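Local coordinates for heptaprenyl diphosphate synthase (HEPPP synthase) subunit 1 family protein (Staphylococcus aureus, PDB 5H9D), which probably serves as the smaller, helper subunit of heptaprenyl diphosphate synthase, pairing with a farnesyl-pyrophosphate-synthetase-like partner to make the long prenyl chain, at residues P162-K166 against L177-K182; S20-S24 against L66-S70. One frame throughout, in Å; residues are numbered along the deposited sequence.

Interaction 1: P162-K166 against L177-K182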
ATOM      1  N   PRO C 162     -34.561   8.276  -9.818  1.00129.07           N
ATOM      2  CA  PRO C 162     -33.624   8.341 -10.953  1.00126.77           C
ATOM      3  C   PRO C 162     -32.880   9.685 -10.948  1.00124.03           C
ATOM      4  O   PRO C 162     -33.115  10.581 -11.773  1.00123.64           O
ATOM      5  CB  PRO C 162     -34.543   8.157 -12.156  1.00127.20           C
ATOM      6  CG  PRO C 162     -35.504   7.124 -11.641  1.00127.86           C
ATOM      7  CD  PRO C 162     -35.819   7.612 -10.226  1.00128.43           C
ATOM      8  N   SER C 163     -31.973   9.781  -9.981  1.00120.06           N
ATOM      9  CA  SER C 163     -31.150  10.942  -9.729  1.00116.08           C
ATOM     10  C   SER C 163     -29.839  10.411  -9.158  1.00112.86           C
ATOM     11  O   SER C 163     -28.894  11.167  -8.937  1.00113.06           O
ATOM     12  CB  SER C 163     -31.841  11.841  -8.698  1.00116.66           C
ATOM     13  OG  SER C 163     -32.162  11.110  -7.521  1.00115.52           O
ATOM     14  N   TYR C 164     -29.795   9.103  -8.915  1.00108.15           N
ATOM     15  CA  TYR C 164     -28.604   8.466  -8.367  1.00103.45           C
ATOM     16  C   TYR C 164     -27.563   8.136  -9.434  1.00100.62           C
ATOM     17  O   TYR C 164     -27.718   7.180 -10.191  1.00 99.74           O
ATOM     18  CB  TYR C 164     -28.986   7.193  -7.604  1.00102.60           C
ATOM     19  CG  TYR C 164     -27.801   6.365  -7.186  1.00101.73           C
ATOM     20  CD1 TYR C 164     -26.624   6.969  -6.743  1.00102.24           C
ATOM     21  CD2 TYR C 164     -27.842   4.975  -7.248  1.00102.87           C
ATOM     22  CE1 TYR C 164     -25.503   6.204  -6.377  1.00102.44           C
ATOM     23  CE2 TYR C 164     -26.725   4.197  -6.880  1.00102.78           C
ATOM     24  CZ  TYR C 164     -25.564   4.822  -6.448  1.00101.83           C
ATOM     25  OH  TYR C 164     -24.472   4.078  -6.092  1.00100.20           O
ATOM     26  N   PHE C 165     -26.502   8.940  -9.490  1.00 97.40           N
ATOM     27  CA  PHE C 165     -25.432   8.721 -10.450  1.00 93.67           C
ATOM     28  C   PHE C 165     -24.233   8.157  -9.708  1.00 93.95           C
ATOM     29  O   PHE C 165     -23.598   8.845  -8.906  1.00 92.93           O
ATOM     30  CB  PHE C 165     -25.037  10.017 -11.140  1.00 89.98           C
ATOM     31  CG  PHE C 165     -24.300   9.823 -12.447  1.00 85.70           C
ATOM     32  CD1 PHE C 165     -24.924   9.224 -13.527  1.00 83.24           C
ATOM     33  CD2 PHE C 165     -23.008  10.313 -12.617  1.00 83.83           C
ATOM     34  CE1 PHE C 165     -24.280   9.121 -14.760  1.00 82.20           C
ATOM     35  CE2 PHE C 165     -22.358  10.214 -13.850  1.00 82.72           C
ATOM     36  CZ  PHE C 165     -23.000   9.618 -14.923  1.00 81.35           C
ATOM     37  N   LYS C 166     -23.969   6.886 -10.001  1.00 94.23           N
ATOM     38  CA  LYS C 166     -22.887   6.070  -9.460  1.00 94.56           C
ATOM     39  C   LYS C 166     -21.568   6.734  -9.131  1.00 92.95           C
ATOM     40  O   LYS C 166     -21.227   6.864  -7.968  1.00 93.49           O
ATOM     41  CB  LYS C 166     -22.598   4.932 -10.431  1.00 97.92           C
ATOM     42  CG  LYS C 166     -23.639   3.838 -10.444  1.00102.14           C
ATOM     43  CD  LYS C 166     -25.060   4.367 -10.507  1.00105.58           C
ATOM     44  CE  LYS C 166     -26.041   3.221 -10.307  1.00107.74           C
ATOM     45  NZ  LYS C 166     -25.718   2.465  -9.058  1.00110.21           N
ATOM     46  N   LEU C 177     -27.705   4.935 -17.459  1.00100.56           N
ATOM     47  CA  LEU C 177     -27.774   4.605 -16.048  1.00100.68           C
ATOM     48  C   LEU C 177     -29.141   4.589 -15.429  1.00101.09           C
ATOM     49  O   LEU C 177     -29.545   3.597 -14.836  1.00100.52           O
ATOM     50  CB  LEU C 177     -26.878   5.560 -15.252  1.00100.76           C
ATOM     51  CG  LEU C 177     -27.120   5.638 -13.742  1.00100.84           C
ATOM     52  CD1 LEU C 177     -27.187   4.242 -13.149  1.00101.79           C
ATOM     53  CD2 LEU C 177     -26.023   6.440 -13.090  1.00101.13           C
ATOM     54  N   HIS C 178     -29.847   5.701 -15.543  1.00103.13           N
ATOM     55  CA  HIS C 178     -31.165   5.805 -14.955  1.00104.91           C
ATOM     56  C   HIS C 178     -32.130   4.786 -15.565  1.00104.73           C
ATOM     57  O   HIS C 178     -33.125   4.425 -14.946  1.00104.27           O
ATOM     58  CB  HIS C 178     -31.657   7.255 -15.083  1.00107.65           C
ATOM     59  CG  HIS C 178     -30.713   8.261 -14.479  1.00110.29           C
ATOM     60  ND1 HIS C 178     -29.571   8.697 -15.119  1.00111.52           N
ATOM     61  CD2 HIS C 178     -30.716   8.871 -13.269  1.00111.23           C
ATOM     62  CE1 HIS C 178     -28.912   9.530 -14.332  1.00111.82           C
ATOM     63  NE2 HIS C 178     -29.586   9.653 -13.203  1.00112.09           N
ATOM     64  N   ASP C 179     -31.811   4.302 -16.764  1.00105.27           N
ATOM     65  CA  ASP C 179     -32.628   3.286 -17.422  1.00105.91           C
ATOM     66  C   ASP C 179     -32.200   1.863 -17.006  1.00106.09           C
ATOM     67  O   ASP C 179     -33.026   1.109 -16.503  1.00105.97           O
ATOM     68  CB  ASP C 179     -32.571   3.438 -18.949  1.00107.31           C
ATOM     69  CG  ASP C 179     -33.443   4.593 -19.468  1.00109.16           C
ATOM     70  OD1 ASP C 179     -34.658   4.633 -19.158  1.00109.19           O
ATOM     71  OD2 ASP C 179     -32.919   5.461 -20.199  1.00110.71           O
ATOM     72  N   ILE C 180     -30.930   1.484 -17.190  1.00106.41           N
ATOM     73  CA  ILE C 180     -30.508   0.135 -16.780  1.00106.95           C
ATOM     74  C   ILE C 180     -30.652  -0.093 -15.273  1.00108.73           C
ATOM     75  O   ILE C 180     -30.521  -1.220 -14.798  1.00109.51           O
ATOM     76  CB  ILE C 180     -29.016  -0.260 -17.227  1.00104.31           C
ATOM     77  CG1 ILE C 180     -28.009   0.850 -16.958  1.00102.60           C
ATOM     78  CG2 ILE C 180     -28.974  -0.602 -18.705  1.00104.62           C
ATOM     79  CD1 ILE C 180     -26.741   0.720 -17.814  1.00 98.07           C
ATOM     80  N   GLN C 181     -30.940   0.966 -14.523  1.00111.04           N
ATOM     81  CA  GLN C 181     -31.103   0.829 -13.074  1.00113.66           C
ATOM     82  C   GLN C 181     -32.552   1.035 -12.679  1.00115.44           C
ATOM     83  O   GLN C 181     -32.891   1.049 -11.494  1.00114.73           O
ATOM     84  CB  GLN C 181     -30.236   1.827 -12.314  1.00113.64           C
ATOM     85  CG  GLN C 181     -30.783   3.223 -12.286  1.00114.03           C
ATOM     86  CD  GLN C 181     -30.056   4.084 -11.282  1.00114.94           C
ATOM     87  OE1 GLN C 181     -30.322   5.280 -11.164  1.00116.52           O
ATOM     88  NE2 GLN C 181     -29.136   3.480 -10.541  1.00114.99           N
ATOM     89  N   LYS C 182     -33.391   1.238 -13.688  1.00117.87           N
ATOM     90  CA  LYS C 182     -34.825   1.390 -13.490  1.00119.90           C
ATOM     91  C   LYS C 182     -35.346   0.095 -14.091  1.00120.44           C
ATOM     92  O   LYS C 182     -36.260  -0.538 -13.561  1.00120.63           O
ATOM     93  CB  LYS C 182     -35.377   2.595 -14.265  1.00121.03           C
ATOM     94  CG  LYS C 182     -36.836   2.929 -13.920  1.00122.17           C
ATOM     95  CD  LYS C 182     -37.359   4.182 -14.642  1.00122.67           C
ATOM     96  CE  LYS C 182     -36.694   5.467 -14.137  1.00121.80           C
ATOM     97  NZ  LYS C 182     -37.276   6.698 -14.746  1.00120.33           N
TER

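Interaction 2: S20-S24 against L66-S70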
ATOM      1  N   SER C  20      -2.859  17.816   7.697  1.00 88.49           N
ATOM      2  CA  SER C  20      -3.267  19.197   7.452  1.00 91.73           C
ATOM      3  C   SER C  20      -4.693  19.305   6.899  1.00 93.18           C
ATOM      4  O   SER C  20      -5.647  19.332   7.682  1.00 93.27           O
ATOM      5  CB  SER C  20      -2.273  19.884   6.506  1.00 93.10           C
ATOM      6  OG  SER C  20      -2.130  19.185   5.276  1.00 95.61           O
ATOM      7  N   GLU C  21      -4.853  19.349   5.575  1.00 94.30           N
ATOM      8  CA  GLU C  21      -6.197  19.471   4.998  1.00 96.88           C
ATOM      9  C   GLU C  21      -6.636  18.368   4.029  1.00 96.55           C
ATOM     10  O   GLU C  21      -6.103  18.258   2.922  1.00 96.58           O
ATOM     11  CB  GLU C  21      -6.349  20.819   4.281  1.00 99.36           C
ATOM     12  CG  GLU C  21      -5.690  22.000   4.977  1.00102.49           C
ATOM     13  CD  GLU C  21      -4.503  22.532   4.183  1.00105.18           C
ATOM     14  OE1 GLU C  21      -4.721  23.033   3.044  1.00104.49           O
ATOM     15  OE2 GLU C  21      -3.358  22.437   4.695  1.00104.42           O
ATOM     16  N   TYR C  22      -7.635  17.580   4.431  1.00 95.64           N
ATOM     17  CA  TYR C  22      -8.149  16.509   3.579  1.00 94.88           C
ATOM     18  C   TYR C  22      -9.499  16.832   2.930  1.00 94.79           C
ATOM     19  O   TYR C  22     -10.413  17.347   3.581  1.00 95.54           O
ATOM     20  CB  TYR C  22      -8.227  15.202   4.366  1.00 95.13           C
ATOM     21  CG  TYR C  22      -8.972  15.249   5.678  1.00 95.29           C
ATOM     22  CD1 TYR C  22     -10.363  15.196   5.723  1.00 95.58           C
ATOM     23  CD2 TYR C  22      -8.276  15.252   6.886  1.00 95.89           C
ATOM     24  CE1 TYR C  22     -11.040  15.130   6.943  1.00 96.21           C
ATOM     25  CE2 TYR C  22      -8.939  15.190   8.108  1.00 96.47           C
ATOM     26  CZ  TYR C  22     -10.319  15.123   8.130  1.00 96.52           C
ATOM     27  OH  TYR C  22     -10.966  15.013   9.340  1.00 96.86           O
ATOM     28  N   GLU C  23      -9.619  16.505   1.644  1.00 93.57           N
ATOM     29  CA  GLU C  23     -10.816  16.787   0.844  1.00 92.45           C
ATOM     30  C   GLU C  23     -12.237  16.612   1.425  1.00 91.00           C
ATOM     31  O   GLU C  23     -12.788  17.580   1.964  1.00 92.37           O
ATOM     32  CB  GLU C  23     -10.726  16.056  -0.504  1.00 93.63           C
ATOM     33  CG  GLU C  23     -11.507  16.737  -1.640  1.00 94.81           C
ATOM     34  CD  GLU C  23     -10.605  17.436  -2.656  1.00 96.32           C
ATOM     35  OE1 GLU C  23      -9.831  16.732  -3.336  1.00 98.20           O
ATOM     36  OE2 GLU C  23     -10.668  18.680  -2.779  1.00 95.62           O
ATOM     37  N   SER C  24     -12.837  15.418   1.332  1.00 88.10           N
ATOM     38  CA  SER C  24     -14.228  15.246   1.806  1.00 85.47           C
ATOM     39  C   SER C  24     -14.618  13.978   2.572  1.00 83.07           C
ATOM     40  O   SER C  24     -14.696  13.976   3.798  1.00 83.48           O
ATOM     41  CB  SER C  24     -15.192  15.366   0.618  1.00 86.70           C
ATOM     42  OG  SER C  24     -14.763  16.317  -0.341  1.00 87.85           O
ATOM     43  N   LEU C  66     -11.084  15.317  -7.527  1.00 80.92           N
ATOM     44  CA  LEU C  66     -10.362  15.566  -6.295  1.00 80.36           C
ATOM     45  C   LEU C  66      -8.865  15.382  -6.598  1.00 80.41           C
ATOM     46  O   LEU C  66      -8.486  14.617  -7.497  1.00 80.88           O
ATOM     47  CB  LEU C  66     -10.805  14.574  -5.224  1.00 80.00           C
ATOM     48  CG  LEU C  66     -12.322  14.401  -5.087  1.00 81.09           C
ATOM     49  CD1 LEU C  66     -12.615  13.343  -4.025  1.00 81.68           C
ATOM     50  CD2 LEU C  66     -12.983  15.722  -4.724  1.00 80.71           C
ATOM     51  N   SER C  67      -8.013  16.092  -5.863  1.00 79.84           N
ATOM     52  CA  SER C  67      -6.569  15.992  -6.067  1.00 78.50           C
ATOM     53  C   SER C  67      -6.099  14.562  -5.896  1.00 76.75           C
ATOM     54  O   SER C  67      -6.817  13.712  -5.382  1.00 77.91           O
ATOM     55  CB  SER C  67      -5.817  16.879  -5.073  1.00 79.54           C
ATOM     56  OG  SER C  67      -6.073  16.471  -3.741  1.00 80.14           O
ATOM     57  N   LYS C  68      -4.874  14.305  -6.318  1.00 74.85           N
ATOM     58  CA  LYS C  68      -4.300  12.975  -6.206  1.00 72.10           C
ATOM     59  C   LYS C  68      -4.063  12.570  -4.749  1.00 71.28           C
ATOM     60  O   LYS C  68      -4.324  11.434  -4.369  1.00 71.74           O
ATOM     61  CB  LYS C  68      -3.007  12.937  -7.004  1.00 71.97           C
ATOM     62  CG  LYS C  68      -3.224  12.925  -8.515  1.00 72.42           C
ATOM     63  CD  LYS C  68      -4.387  13.790  -8.979  1.00 70.91           C
ATOM     64  CE  LYS C  68      -4.511  13.740 -10.494  1.00 71.85           C
ATOM     65  NZ  LYS C  68      -3.247  14.223 -11.137  1.00 70.78           N
ATOM     66  N   HIS C  69      -3.579  13.505  -3.935  1.00 70.37           N
ATOM     67  CA  HIS C  69      -3.325  13.256  -2.527  1.00 68.42           C
ATOM     68  C   HIS C  69      -4.580  12.693  -1.877  1.00 65.64           C
ATOM     69  O   HIS C  69      -4.532  12.139  -0.787  1.00 64.71           O
ATOM     70  CB  HIS C  69      -2.886  14.561  -1.840  1.00 73.62           C
ATOM     71  CG  HIS C  69      -3.709  14.947  -0.637  1.00 75.57           C
ATOM     72  ND1 HIS C  69      -3.574  14.338   0.593  1.00 74.94           N
ATOM     73  CD2 HIS C  69      -4.691  15.871  -0.492  1.00 75.70           C
ATOM     74  CE1 HIS C  69      -4.438  14.863   1.440  1.00 75.68           C
ATOM     75  NE2 HIS C  69      -5.129  15.794   0.806  1.00 76.69           N
ATOM     76  N   SER C  70      -5.705  12.829  -2.551  1.00 62.81           N
ATOM     77  CA  SER C  70      -6.949  12.285  -2.026  1.00 61.47           C
ATOM     78  C   SER C  70      -6.920  10.739  -2.000  1.00 59.58           C
ATOM     79  O   SER C  70      -7.595  10.098  -1.178  1.00 58.05           O
ATOM     80  CB  SER C  70      -8.096  12.780  -2.889  1.00 63.01           C
ATOM     81  OG  SER C  70      -7.957  14.172  -3.082  1.00 63.55           O
TER

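Interaction 1: P162-K166 against L177-K182
Pro-162, Tyr-164, Phe-165 and Lys-166 pack against Leu-177, His-178, Gln-181 and Lys-182 in a largely apolar loop-on-helix contact, where the loop after helix 150-153 runs back along the end of helix 174-180 in this all-helical chain of the terpene synthase clan. In Leu-177 a chi1 of 163° swings CG toward the loop, and both methyls lie against the Lys-166 chain, CD1 and CD2 each 3.4 Å from Lys-166 CD. Leu-177 CD2 is also 3.4 Å from Tyr-164 O and lies beside the Phe-165 ring, modelled too close for its exact distance to be trusted. The Lys-166 chain also passes over one face of the Tyr-164 ring, toward its rim. Lys-166 NZ continues to helix 118-140, where it forms a salt bridge with Glu-129, and it also bonds to Tyr-168 OH; the buried lysine is thus provided for and the loop is tied to a third element. His-178 presents its ring edge to the Pro-162/Ser-163 peptide, and a bond from ND1 to Lys-174 O, one helical turn back, fixes how the imidazole is rotated. At the more open end of the contact, the Lys-182 side chain crosses that of Pro-162 at about a right angle, with Lys-182 NZ 3.6 Å from Pro-162 CG.

Interaction 2: S20-S24 against L66-S70
Glu-23 reaches across to Leu-66, Ser-67 and Ser-70 in a surface contact between two interhelical connections: the loop between helices 4-15 and 29-32, and the tight link between helices 43-65 and 70-88, which contains a type I beta turn from Ser-67 to Ser-70. The carboxylate is the main polar tie. Ser-67 N donates to Glu-23 OE1 at 3.2 Å, with a bent N-H...O angle of 141°, and meets the oxygen nearly along its C-O axis. In the glutamate, a chi1 of -153° turns CG away from the backbone N, and a bend at chi2 brings the carboxylate to the turn. Its aliphatic part is used as well: Leu-66 CD2 rests 3.6 Å from Glu-23 CG, the two side chains crossing at a slant, while the leucine also touches His-57 and Ile-61 of the preceding helix.

Inside the turn the serines satisfy one another. Ser-67 OG donates to Ser-70 OG at 3.0 Å, and Ser-70 OG donates a hydrogen bond to Ser-67 O, so that hydroxyl is both acceptor and donor. The same Ser-70 OG lies 3.2 Å from Glu-23 OE1, which brings the carboxylate close to the serine pair.

The second tie is weak: His-69 NE2 donates to the Glu-21 O over 3.4 Å. This imidazole also meets the partner subunit, its ring inclined to that of Phe-148 of the farnesyl pyrophosphate synthetase chain, and packs on Leu-145 of the same chain, while Ser-20 N bonds to Gln-149 of that chain. Both loops therefore take part in the heterodimer interface. Back in the turn, the 2.6 Å bond from Ser-70 OG to Ser-67 O comes from above the carbonyl plane, 42° out of it.

How the interactions relate
The two contacts are independent pieces of the same helical chain: their centres are 28 Å apart, their nearest atoms about 11 Å, and they do not touch. They follow one another in sequence, interaction 2 closing before interaction 1 opens. Both lie off the middle, interaction 1 about 16 Å and interaction 2 about 20 Å from the chain centre to the contact centre. They differ in surroundings. Interaction 2 has the farnesyl pyrophosphate synthetase chain within reach, whereas interaction 1 meets no other chain of the assembly and touches helix 118-140 of its own chain through Lys-166 and Ile-180. One belongs to the subunit interface, the other to the packing of the C-terminal part.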